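Probable AP endonuclease (African swine fever virus, PDB 6KI3) probably cleaves the DNA backbone on the 5' side of abasic sites with the help of three zinc ions, and also removes mismatched 3'-terminal nucleotides. Local coordinates at residues A[157-162]-A[186-191]; A[148-153]-A[234-239]; A[180-185]-A[219-224]. All blocks are in the same frame, centred on the assembly; numbering follows the deposited sequence.

Interaction 1: residues A[157-162]-A[186-191]; sequences KYSTME and AHIWSS. With ZN (zinc ion), chain I; nucleotides of chain C.
Van der Waals packing makes up most of the meeting between the loop before helix 161-174 and the short helix 185-190. S159 carries it. Its OG, anti to the carbonyl carbon at chi1 -65°, points at the helix flank and lies 3.2 Å from S191 CB and 3.4 Å from I188 CA. I188 adds its CG2 methyl, 3.5 Å from S159 OG, and the methyl also brushes S159 CB. K157 runs alongside the helix end: its CB faces the S191 side chain, and CD rests 3.5 Å from S191 O. The tip then bends at chi4, and NZ hydrogen-bonds to H154 O and N151 OD1 of the preceding loop.

Among the polar groups, S159 OG and the S191 backbone N-H find bonds within their own segments. S159 OG reaches K157 O, two residues back, only weakly. The H187 carbonyl takes the S191 backbone N-H in the last turn of the helix, which ties down the residue that meets both K157 and S159. T160, the N-cap of helix 161-174, follows directly.

Metal coordination belongs to H187, whose ring leads away from the 157-162 loop. Its NE2 binds zinc at 2.1 Å, while ND1 is hydrogen-bonded to T148 O; the two together fix the ring's rotation. D236 and H238 are the other protein ligands. Phosphate oxygens OP2 and OP3 of 3DR1 of chain C, the abasic-site analogue, also bind this metal, OP3 lying at the edge of the H187 ring in its plane. The packing sets this helix, against the loop that follows the preceding strand, next to the trinuclear zinc site of the endonuclease IV family, whose ligands lie at the C-terminal ends of the TIM-barrel strands and in the loops after them.

Interaction 2: residues A[148-153]-A[234-239]; sequences TPHNKH and GIDRHA. With ZN (zinc ion), chain I; nucleotides of chain D; nucleotides of chain C; nucleotides of chain B.
H150 and D236 form the tight part of this meeting of two DNA-facing loops. The imidazole, with CG in the crowded position between backbone N and carbonyl carbon (chi1 59°), lies across D236, whose CB sits over one ring face 3.4 Å from the centroid in a CH-pi contact. In the ring plane, H150 ND1 donates a nearly straight hydrogen bond of 3.1 Å to G234 O (163°), approaching from above the carbonyl plane. With one face and one edge engaged, the ring's tilt is fixed. The backbones also close up, N151 C lying 3.5 Å from G234 CA, where phi is positive (72°).

This is the substrate side of the endonuclease IV-like TIM barrel. D236 OD2, its CG anti to the backbone N, binds zinc at 2.0 Å and H238 NE2 at 2.1 Å. One water joins H150 NE2, D236 OD2 and OP3 of 3DR1 of chain C, so H150 reaches the metal-bound phosphate through it, as a second-shell residue.

Toward the far ends the protein segments part and DNA takes over. K152 extends from the contact to G232 O, and H153 N appears to donate to OP1 of DC13 of chain D, whose position is less sure. R237 NE bonds back to D236 O at 2.6 Å, while its guanidinium lies between I235 CG2 and the sugar of DC8 of chain B.

Interaction 3: residues A[180-185]-A[219-224]; sequences GLCIDT and HIMFHL. With ZN (zinc ion), chain J.
Two neighbouring parallel strands of the TIM barrel, 179-184 and 220-227, pair here in the buried barrel wall, and their C-terminal ends deliver two ligands to one zinc. The short segments run at 23° to each other, 4.6 Å apart at closest approach. Five backbone hydrogen bonds alternate between the strands, from L181 N to H219 O at 2.8 Å through to T185 N to H223 O. The bond from H223 N to I183 O comes from above the carbonyl plane.

L181, I183, I220 and F222 share one face, turned to the helices. I183 and F222 lie side by side, I183 CD1 3.6 Å from F222 CE2; W204 and L208 of helix 198-209 touch I183, while Y265 meets the F222 ring. The other face, with C182, M221, D184 and H223, is the barrel interior. C182 SG sits centrally over the H223 ring, 3.4 Å from its centroid, and M221 CG packs against C182 CB.

At the ring edge D184 OD2 and H223 ND1 meet the zinc at 2.1 Å and 2.3 Å, with carboxylate and imidazole planes nearly perpendicular (87°). E147 and E276 complete the protein ligands. H223 NE2 is held by Q48 OE1, and D184 OD1 by N225 ND2, so both ligands are braced from behind. A phosphate of the bound DNA also coordinates this zinc, which would offset the dense negative charge and may polarise the phosphate.

Overall arrangement
From the N terminus, the chain leaves strand 143-147 into 148-153, the first arm of interaction 2, whose partner 234-239 closes a loop of 80 intervening residues. Interactions 1 and 3 both nest inside it. Interaction 1 joins 157-162 to 186-191, and interaction 3 pairs 180-185 with 219-224; because 180-185 falls between the arms of interaction 1 while 219-224 lies beyond them, these two cross. Strand 179-184 runs straight into helix 185-190, linking barrel wall to rim. T148 joins interactions 2 and 3, bonding to C182 and D184; K157 NZ probably bonds to K152 O between interactions 1 and 2. Interactions 1 and 2 share one zinc, and interaction 3 holds another.

Interaction 1: residues A[157-162]-A[186-191]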
loop_
_atom_site.group_PDB
_atom_site.type_symbol
_atom_site.label_atom_id
_atom_site.label_comp_id
_atom_site.label_asym_id
_atom_site.label_seq_id
_atom_site.Cartn_x
_atom_site.Cartn_y
_atom_site.Cartn_z
ATOM N N LYS A 157 -5.436 -0.863 -17.058
ATOM C CA LYS A 157 -4.339 -0.925 -16.107
ATOM C C LYS A 157 -4.553 -0.035 -14.892
ATOM O O LYS A 157 -3.834 -0.196 -13.899
ATOM C CB LYS A 157 -3.017 -0.535 -16.787
ATOM C CG LYS A 157 -2.843 -1.122 -18.177
ATOM C CD LYS A 157 -1.469 -0.811 -18.742
ATOM C CE LYS A 157 -1.422 -1.065 -20.239
ATOM N NZ LYS A 157 -1.809 -2.461 -20.587
ATOM N N TYR A 158 -5.511 0.893 -14.945
ATOM C CA TYR A 158 -5.839 1.776 -13.824
ATOM C C TYR A 158 -4.604 2.514 -13.314
ATOM O O TYR A 158 -4.373 2.633 -12.109
ATOM C CB TYR A 158 -6.525 1.000 -12.698
ATOM C CG TYR A 158 -7.842 0.383 -13.117
ATOM C CD1 TYR A 158 -8.989 1.159 -13.233
ATOM C CD2 TYR A 158 -7.936 -0.972 -13.402
ATOM C CE1 TYR A 158 -10.192 0.602 -13.620
ATOM C CE2 TYR A 158 -9.136 -1.539 -13.788
ATOM C CZ TYR A 158 -10.260 -0.748 -13.894
ATOM O OH TYR A 158 -11.456 -1.308 -14.279
ATOM N N SER A 159 -3.797 3.012 -14.250
ATOM C CA SER A 159 -2.633 3.821 -13.927
ATOM C C SER A 159 -2.694 5.229 -14.495
ATOM O O SER A 159 -1.986 6.108 -13.991
ATOM C CB SER A 159 -1.348 3.138 -14.420
ATOM O OG SER A 159 -1.133 1.917 -13.731
ATOM N N THR A 160 -3.504 5.468 -15.521
ATOM C CA THR A 160 -3.770 6.814 -15.997
ATOM C C THR A 160 -4.988 7.376 -15.278
ATOM O O THR A 160 -5.884 6.636 -14.863
ATOM C CB THR A 160 -4.003 6.828 -17.508
ATOM O OG1 THR A 160 -5.029 5.885 -17.845
ATOM C CG2 THR A 160 -2.723 6.466 -18.247
ATOM N N MET A 161 -5.013 8.702 -15.132
ATOM C CA MET A 161 -6.099 9.331 -14.389
ATOM C C MET A 161 -7.439 9.155 -15.090
ATOM O O MET A 161 -8.487 9.195 -14.436
ATOM C CB MET A 161 -5.801 10.813 -14.171
ATOM C CG MET A 161 -6.404 11.368 -12.894
ATOM S SD MET A 161 -5.924 10.386 -11.460
ATOM C CE MET A 161 -4.141 10.545 -11.530
ATOM N N GLU A 162 -7.428 8.957 -16.411
ATOM C CA GLU A 162 -8.673 8.706 -17.130
ATOM C C GLU A 162 -9.300 7.389 -16.691
ATOM O O GLU A 162 -10.502 7.321 -16.411
ATOM C CB GLU A 162 -8.418 8.710 -18.637
ATOM N N ALA A 186 5.610 1.937 -8.247
ATOM C CA ALA A 186 6.264 0.936 -9.083
ATOM C C ALA A 186 5.301 0.284 -10.065
ATOM O O ALA A 186 5.740 -0.213 -11.108
ATOM C CB ALA A 186 6.917 -0.138 -8.211
ATOM N N HIS A 187 4.001 0.281 -9.761
ATOM C CA HIS A 187 3.035 -0.383 -10.628
ATOM C C HIS A 187 2.603 0.514 -11.780
ATOM O O HIS A 187 2.546 0.068 -12.931
ATOM C CB HIS A 187 1.822 -0.834 -9.815
ATOM C CG HIS A 187 2.128 -1.920 -8.833
ATOM N ND1 HIS A 187 1.150 -2.567 -8.108
ATOM C CD2 HIS A 187 3.304 -2.473 -8.456
ATOM C CE1 HIS A 187 1.711 -3.472 -7.328
ATOM N NE2 HIS A 187 3.018 -3.434 -7.519
ATOM N N ILE A 188 2.288 1.781 -11.493
ATOM C CA ILE A 188 1.923 2.699 -12.569
ATOM C C ILE A 188 3.109 2.924 -13.494
ATOM O O ILE A 188 2.934 3.166 -14.695
ATOM C CB ILE A 188 1.382 4.028 -12.001
ATOM C CG1 ILE A 188 2.483 4.810 -11.282
ATOM C CG2 ILE A 188 0.206 3.771 -11.067
ATOM C CD1 ILE A 188 2.074 6.217 -10.899
ATOM N N TRP A 189 4.328 2.844 -12.959
ATOM C CA TRP A 189 5.516 2.859 -13.805
ATOM C C TRP A 189 5.555 1.629 -14.700
ATOM O O TRP A 189 5.770 1.733 -15.913
ATOM C CB TRP A 189 6.769 2.934 -12.932
ATOM C CG TRP A 189 8.052 2.678 -13.663
ATOM C CD1 TRP A 189 8.675 1.476 -13.829
ATOM C CD2 TRP A 189 8.879 3.651 -14.312
ATOM N NE1 TRP A 189 9.835 1.637 -14.546
ATOM C CE2 TRP A 189 9.984 2.964 -14.854
ATOM C CE3 TRP A 189 8.792 5.035 -14.489
ATOM C CZ2 TRP A 189 10.994 3.613 -15.561
ATOM C CZ3 TRP A 189 9.795 5.678 -15.192
ATOM C CH2 TRP A 189 10.881 4.967 -15.719
ATOM N N SER A 190 5.343 0.447 -14.111
ATOM C CA SER A 190 5.306 -0.783 -14.892
ATOM C C SER A 190 4.182 -0.761 -15.921
ATOM O O SER A 190 4.298 -1.388 -16.980
ATOM C CB SER A 190 5.156 -1.986 -13.959
ATOM O OG SER A 190 4.942 -3.183 -14.687
ATOM N N SER A 191 3.095 -0.047 -15.633
ATOM C CA SER A 191 1.985 0.065 -16.570
ATOM C C SER A 191 2.185 1.170 -17.600
ATOM O O SER A 191 1.322 1.347 -18.466
ATOM C CB SER A 191 0.676 0.292 -15.811
ATOM O OG SER A 191 0.315 -0.860 -15.069
HETATM ZN ZN ZN I . 4.395 -4.659 -6.549
ATOM O "O5'" 3DR C 1 3.781 -5.885 -3.236
ATOM P P 3DR C 1 2.830 -5.567 -4.493
ATOM O OP1 3DR C 1 1.473 -6.059 -4.052
ATOM O OP2 3DR C 1 2.939 -4.071 -4.641
ATOM O OP3 3DR C 1 3.429 -6.363 -5.627
ATOM C "C2'" 3DR C 1 4.538 -7.474 0.809
ATOM C "C5'" 3DR C 1 3.661 -7.103 -2.505
ATOM C "C4'" 3DR C 1 4.857 -7.216 -1.569
ATOM O "O4'" 3DR C 1 5.072 -5.955 -0.934
ATOM C "C1'" 3DR C 1 5.105 -6.098 0.487
ATOM C "C3'" 3DR C 1 4.639 -8.256 -0.484
ATOM O "O3'" 3DR C 1 5.787 -9.104 -0.416
#

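Interaction 2: residues A[148-153]-A[234-239]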
loop_
_atom_site.group_PDB
_atom_site.type_symbol
_atom_site.label_atom_id
_atom_site.label_comp_id
_atom_site.label_asym_id
_atom_site.label_seq_id
_atom_site.Cartn_x
_atom_site.Cartn_y
_atom_site.Cartn_z
ATOM N N THR A 148 -3.336 0.205 -7.526
ATOM C CA THR A 148 -2.996 0.290 -8.939
ATOM C C THR A 148 -2.231 -0.962 -9.355
ATOM O O THR A 148 -1.165 -1.244 -8.787
ATOM C CB THR A 148 -2.158 1.536 -9.215
ATOM O OG1 THR A 148 -0.985 1.516 -8.392
ATOM C CG2 THR A 148 -2.957 2.797 -8.914
ATOM N N PRO A 149 -2.732 -1.741 -10.313
ATOM C CA PRO A 149 -2.034 -2.974 -10.698
ATOM C C PRO A 149 -0.955 -2.739 -11.743
ATOM O O PRO A 149 -0.633 -1.594 -12.075
ATOM C CB PRO A 149 -3.164 -3.846 -11.252
ATOM C CG PRO A 149 -4.105 -2.854 -11.856
ATOM C CD PRO A 149 -4.035 -1.612 -10.990
ATOM N N HIS A 150 -0.394 -3.825 -12.267
ATOM C CA HIS A 150 0.625 -3.752 -13.304
ATOM C C HIS A 150 0.340 -4.813 -14.356
ATOM O O HIS A 150 0.179 -5.991 -14.024
ATOM C CB HIS A 150 2.030 -3.945 -12.715
ATOM C CG HIS A 150 2.210 -5.248 -12.000
ATOM N ND1 HIS A 150 2.632 -6.393 -12.639
ATOM C CD2 HIS A 150 2.014 -5.589 -10.705
ATOM C CE1 HIS A 150 2.692 -7.384 -11.767
ATOM N NE2 HIS A 150 2.324 -6.922 -10.586
ATOM N N ASN A 151 0.255 -4.390 -15.614
ATOM C CA ASN A 151 0.163 -5.319 -16.732
ATOM C C ASN A 151 0.625 -4.600 -17.991
ATOM O O ASN A 151 0.860 -3.389 -17.991
ATOM C CB ASN A 151 -1.255 -5.891 -16.897
ATOM C CG ASN A 151 -2.256 -4.871 -17.421
ATOM O OD1 ASN A 151 -2.187 -4.439 -18.573
ATOM N ND2 ASN A 151 -3.212 -4.502 -16.577
ATOM N N LYS A 152 0.750 -5.368 -19.071
ATOM C CA LYS A 152 1.232 -4.849 -20.344
ATOM C C LYS A 152 0.205 -4.970 -21.457
ATOM O O LYS A 152 -0.034 -3.997 -22.182
ATOM C CB LYS A 152 2.522 -5.579 -20.752
ATOM C CG LYS A 152 3.027 -5.205 -22.135
ATOM C CD LYS A 152 4.491 -4.812 -22.098
ATOM C CE LYS A 152 4.857 -3.957 -23.299
ATOM N NZ LYS A 152 4.810 -2.504 -22.970
ATOM N N HIS A 153 -0.418 -6.137 -21.612
ATOM C CA HIS A 153 -1.219 -6.431 -22.792
ATOM C C HIS A 153 -2.702 -6.133 -22.618
ATOM O O HIS A 153 -3.446 -6.191 -23.604
ATOM C CB HIS A 153 -1.044 -7.900 -23.187
ATOM C CG HIS A 153 0.385 -8.319 -23.329
ATOM N ND1 HIS A 153 1.264 -7.684 -24.180
ATOM C CD2 HIS A 153 1.090 -9.304 -22.726
ATOM C CE1 HIS A 153 2.450 -8.262 -24.096
ATOM N NE2 HIS A 153 2.371 -9.248 -23.221
ATOM N N GLY A 234 4.924 -4.260 -17.538
ATOM C CA GLY A 234 3.979 -5.256 -17.072
ATOM C C GLY A 234 4.542 -6.188 -16.028
ATOM O O GLY A 234 3.792 -7.004 -15.485
ATOM N N ILE A 235 5.839 -6.088 -15.731
ATOM C CA ILE A 235 6.512 -6.931 -14.754
ATOM C C ILE A 235 6.830 -6.083 -13.532
ATOM O O ILE A 235 7.218 -4.914 -13.656
ATOM C CB ILE A 235 7.788 -7.559 -15.346
ATOM C CG1 ILE A 235 7.475 -8.257 -16.671
ATOM C CG2 ILE A 235 8.402 -8.550 -14.371
ATOM C CD1 ILE A 235 8.703 -8.617 -17.476
ATOM N N ASP A 236 6.669 -6.673 -12.352
ATOM C CA ASP A 236 6.778 -5.963 -11.084
ATOM C C ASP A 236 8.040 -6.411 -10.358
ATOM O O ASP A 236 8.122 -7.551 -9.888
ATOM C CB ASP A 236 5.536 -6.211 -10.232
ATOM C CG ASP A 236 5.558 -5.438 -8.933
ATOM O OD1 ASP A 236 6.066 -4.298 -8.930
ATOM O OD2 ASP A 236 5.069 -5.974 -7.917
ATOM N N ARG A 237 9.019 -5.511 -10.258
ATOM C CA ARG A 237 10.243 -5.741 -9.495
ATOM C C ARG A 237 10.496 -4.520 -8.622
ATOM O O ARG A 237 10.917 -3.472 -9.123
ATOM C CB ARG A 237 11.436 -6.007 -10.415
ATOM C CG ARG A 237 11.319 -7.266 -11.256
ATOM C CD ARG A 237 11.193 -8.507 -10.387
ATOM N NE ARG A 237 9.950 -9.224 -10.656
ATOM C CZ ARG A 237 9.838 -10.223 -11.525
ATOM N NH1 ARG A 237 8.664 -10.815 -11.709
ATOM N NH2 ARG A 237 10.896 -10.632 -12.210
ATOM N N HIS A 238 10.247 -4.653 -7.321
ATOM C CA HIS A 238 10.412 -3.529 -6.411
ATOM C C HIS A 238 11.888 -3.251 -6.149
ATOM O O HIS A 238 12.736 -4.146 -6.208
ATOM C CB HIS A 238 9.694 -3.797 -5.087
ATOM C CG HIS A 238 8.201 -3.784 -5.196
ATOM N ND1 HIS A 238 7.375 -3.852 -4.095
ATOM C CD2 HIS A 238 7.386 -3.706 -6.274
ATOM C CE1 HIS A 238 6.115 -3.821 -4.491
ATOM N NE2 HIS A 238 6.094 -3.732 -5.809
ATOM N N ALA A 239 12.189 -1.989 -5.851
ATOM C CA ALA A 239 13.549 -1.569 -5.554
ATOM C C ALA A 239 13.505 -0.384 -4.602
ATOM O O ALA A 239 12.492 0.312 -4.491
ATOM C CB ALA A 239 14.320 -1.212 -6.830
HETATM ZN ZN ZN I . 4.395 -4.659 -6.549
ATOM P P DC D 13 0.290 -9.047 -18.649
ATOM O OP1 DC D 13 0.525 -7.654 -19.078
ATOM O OP2 DC D 13 -0.716 -9.869 -19.356
ATOM O "O5'" DC D 13 1.680 -9.838 -18.677
ATOM C "C5'" DC D 13 2.844 -9.246 -18.116
ATOM C "C4'" DC D 13 3.932 -10.284 -17.903
ATOM O "O4'" DC D 13 3.448 -11.317 -17.023
ATOM C "C3'" DC D 13 4.364 -11.025 -19.153
ATOM O "O3'" DC D 13 5.364 -10.277 -19.838
ATOM C "C2'" DC D 13 4.933 -12.326 -18.584
ATOM C "C1'" DC D 13 4.153 -12.517 -17.278
ATOM N N1 DC D 13 3.181 -13.649 -17.320
ATOM C C2 DC D 13 3.530 -14.881 -16.759
ATOM O O2 DC D 13 4.644 -15.010 -16.236
ATOM N N3 DC D 13 2.636 -15.900 -16.802
ATOM C C4 DC D 13 1.444 -15.719 -17.374
ATOM N N4 DC D 13 0.596 -16.752 -17.394
ATOM C C5 DC D 13 1.071 -14.471 -17.953
ATOM C C6 DC D 13 1.962 -13.475 -17.907
ATOM O "O5'" 3DR C 1 3.781 -5.885 -3.236
ATOM P P 3DR C 1 2.830 -5.567 -4.493
ATOM O OP1 3DR C 1 1.473 -6.059 -4.052
ATOM O OP2 3DR C 1 2.939 -4.071 -4.641
ATOM O OP3 3DR C 1 3.429 -6.363 -5.627
ATOM C "C2'" 3DR C 1 4.538 -7.474 0.809
ATOM C "C5'" 3DR C 1 3.661 -7.103 -2.505
ATOM C "C4'" 3DR C 1 4.857 -7.216 -1.569
ATOM O "O4'" 3DR C 1 5.072 -5.955 -0.934
ATOM C "C1'" 3DR C 1 5.105 -6.098 0.487
ATOM C "C3'" 3DR C 1 4.639 -8.256 -0.484
ATOM O "O3'" 3DR C 1 5.787 -9.104 -0.416
ATOM P P DC B 8 11.379 -16.348 -9.283
ATOM O OP1 DC B 8 12.760 -15.932 -9.616
ATOM O OP2 DC B 8 11.149 -17.390 -8.257
ATOM O "O5'" DC B 8 10.541 -15.051 -8.872
ATOM C "C5'" DC B 8 10.374 -13.996 -9.809
ATOM C "C4'" DC B 8 9.024 -13.323 -9.637
ATOM O "O4'" DC B 8 7.973 -14.252 -9.945
ATOM C "C3'" DC B 8 8.712 -12.852 -8.227
ATOM O "O3'" DC B 8 9.155 -11.511 -8.055
ATOM C "C2'" DC B 8 7.177 -12.955 -8.138
ATOM C "C1'" DC B 8 6.784 -13.750 -9.390
ATOM N N1 DC B 8 5.865 -14.889 -9.111
ATOM C C2 DC B 8 4.516 -14.791 -9.471
ATOM O O2 DC B 8 4.112 -13.758 -10.018
ATOM N N3 DC B 8 3.689 -15.834 -9.210
ATOM C C4 DC B 8 4.164 -16.930 -8.619
ATOM N N4 DC B 8 3.311 -17.931 -8.382
ATOM C C5 DC B 8 5.535 -17.049 -8.243
ATOM C C6 DC B 8 6.341 -16.013 -8.504
HETATM O O HOH W 1 2.785 -7.495 -7.804
#

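Interaction 3: residues A[180-185]-A[219-224]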
loop_
_atom_site.group_PDB
_atom_site.type_symbol
_atom_site.label_atom_id
_atom_site.label_comp_id
_atom_site.label_asym_id
_atom_site.label_seq_id
_atom_site.Cartn_x
_atom_site.Cartn_y
_atom_site.Cartn_z
ATOM N N GLY A 180 -11.300 3.129 -0.998
ATOM C CA GLY A 180 -10.169 4.019 -1.148
ATOM C C GLY A 180 -9.295 3.602 -2.319
ATOM O O GLY A 180 -9.566 2.614 -3.004
ATOM N N LEU A 181 -8.239 4.384 -2.526
ATOM C CA LEU A 181 -7.288 4.165 -3.606
ATOM C C LEU A 181 -5.892 4.009 -3.025
ATOM O O LEU A 181 -5.482 4.798 -2.166
ATOM C CB LEU A 181 -7.317 5.323 -4.608
ATOM C CG LEU A 181 -6.171 5.385 -5.621
ATOM C CD1 LEU A 181 -6.239 4.215 -6.588
ATOM C CD2 LEU A 181 -6.184 6.709 -6.372
ATOM N N CYS A 182 -5.171 2.994 -3.489
ATOM C CA CYS A 182 -3.771 2.791 -3.142
ATOM C C CYS A 182 -2.937 2.957 -4.404
ATOM O O CYS A 182 -3.099 2.196 -5.364
ATOM C CB CYS A 182 -3.544 1.414 -2.521
ATOM S SG CYS A 182 -1.831 1.111 -2.029
ATOM N N ILE A 183 -2.056 3.949 -4.403
ATOM C CA ILE A 183 -1.222 4.264 -5.556
ATOM C C ILE A 183 0.153 3.657 -5.315
ATOM O O ILE A 183 0.922 4.144 -4.479
ATOM C CB ILE A 183 -1.133 5.777 -5.791
ATOM C CG1 ILE A 183 -2.519 6.348 -6.097
ATOM C CG2 ILE A 183 -0.169 6.088 -6.926
ATOM C CD1 ILE A 183 -2.540 7.853 -6.212
ATOM N N ASP A 184 0.462 2.586 -6.043
ATOM C CA ASP A 184 1.778 1.959 -6.004
ATOM C C ASP A 184 2.592 2.527 -7.162
ATOM O O ASP A 184 2.290 2.262 -8.331
ATOM C CB ASP A 184 1.664 0.438 -6.088
ATOM C CG ASP A 184 2.947 -0.268 -5.690
ATOM O OD1 ASP A 184 4.032 0.152 -6.142
ATOM O OD2 ASP A 184 2.871 -1.245 -4.913
ATOM N N THR A 185 3.621 3.311 -6.832
ATOM C CA THR A 185 4.383 4.016 -7.859
ATOM C C THR A 185 5.105 3.047 -8.789
ATOM O O THR A 185 5.212 3.296 -9.995
ATOM C CB THR A 185 5.380 4.977 -7.210
ATOM O OG1 THR A 185 6.238 4.251 -6.320
ATOM C CG2 THR A 185 4.646 6.058 -6.430
ATOM N N HIS A 219 -9.059 9.367 1.312
ATOM C CA HIS A 219 -9.154 7.945 1.004
ATOM C C HIS A 219 -8.071 7.509 0.022
ATOM O O HIS A 219 -8.298 6.658 -0.839
ATOM C CB HIS A 219 -10.536 7.605 0.450
ATOM C CG HIS A 219 -11.621 7.617 1.480
ATOM N ND1 HIS A 219 -11.941 8.739 2.214
ATOM C CD2 HIS A 219 -12.466 6.643 1.897
ATOM C CE1 HIS A 219 -12.933 8.456 3.039
ATOM N NE2 HIS A 219 -13.269 7.191 2.867
ATOM N N ILE A 220 -6.879 8.092 0.136
ATOM C CA ILE A 220 -5.761 7.782 -0.748
ATOM C C ILE A 220 -4.551 7.420 0.102
ATOM O O ILE A 220 -4.188 8.164 1.020
ATOM C CB ILE A 220 -5.429 8.957 -1.689
ATOM C CG1 ILE A 220 -6.577 9.200 -2.672
ATOM C CG2 ILE A 220 -4.134 8.690 -2.438
ATOM C CD1 ILE A 220 -6.299 10.299 -3.682
ATOM N N MET A 221 -3.938 6.277 -0.199
ATOM C CA MET A 221 -2.692 5.850 0.422
ATOM C C MET A 221 -1.682 5.530 -0.673
ATOM O O MET A 221 -2.029 5.400 -1.849
ATOM C CB MET A 221 -2.899 4.634 1.335
ATOM C CG MET A 221 -3.229 3.351 0.594
ATOM S SD MET A 221 -3.236 1.918 1.684
ATOM C CE MET A 221 -1.490 1.765 2.052
ATOM N N PHE A 222 -0.417 5.394 -0.278
ATOM C CA PHE A 222 0.670 5.259 -1.238
ATOM C C PHE A 222 1.602 4.113 -0.874
ATOM O O PHE A 222 1.892 3.876 0.303
ATOM C CB PHE A 222 1.481 6.552 -1.337
ATOM C CG PHE A 222 0.800 7.628 -2.121
ATOM C CD1 PHE A 222 -0.057 8.517 -1.499
ATOM C CD2 PHE A 222 1.012 7.746 -3.485
ATOM C CE1 PHE A 222 -0.687 9.506 -2.221
ATOM C CE2 PHE A 222 0.384 8.735 -4.214
ATOM C CZ PHE A 222 -0.467 9.617 -3.581
ATOM N N HIS A 223 2.067 3.413 -1.905
ATOM C CA HIS A 223 3.185 2.481 -1.815
ATOM C C HIS A 223 4.371 3.136 -2.514
ATOM O O HIS A 223 4.392 3.233 -3.745
ATOM C CB HIS A 223 2.843 1.137 -2.456
ATOM C CG HIS A 223 1.859 0.323 -1.676
ATOM N ND1 HIS A 223 1.212 -0.771 -2.210
ATOM C CD2 HIS A 223 1.416 0.437 -0.402
ATOM C CE1 HIS A 223 0.412 -1.294 -1.299
ATOM N NE2 HIS A 223 0.516 -0.579 -0.194
ATOM N N LEU A 224 5.345 3.598 -1.731
ATOM C CA LEU A 224 6.512 4.299 -2.270
ATOM C C LEU A 224 7.559 3.263 -2.658
ATOM O O LEU A 224 8.400 2.865 -1.852
ATOM C CB LEU A 224 7.059 5.298 -1.257
ATOM C CG LEU A 224 6.120 6.431 -0.841
ATOM C CD1 LEU A 224 6.867 7.474 -0.022
ATOM C CD2 LEU A 224 5.467 7.064 -2.060
HETATM ZN ZN ZN J . 2.007 -2.561 -3.488
#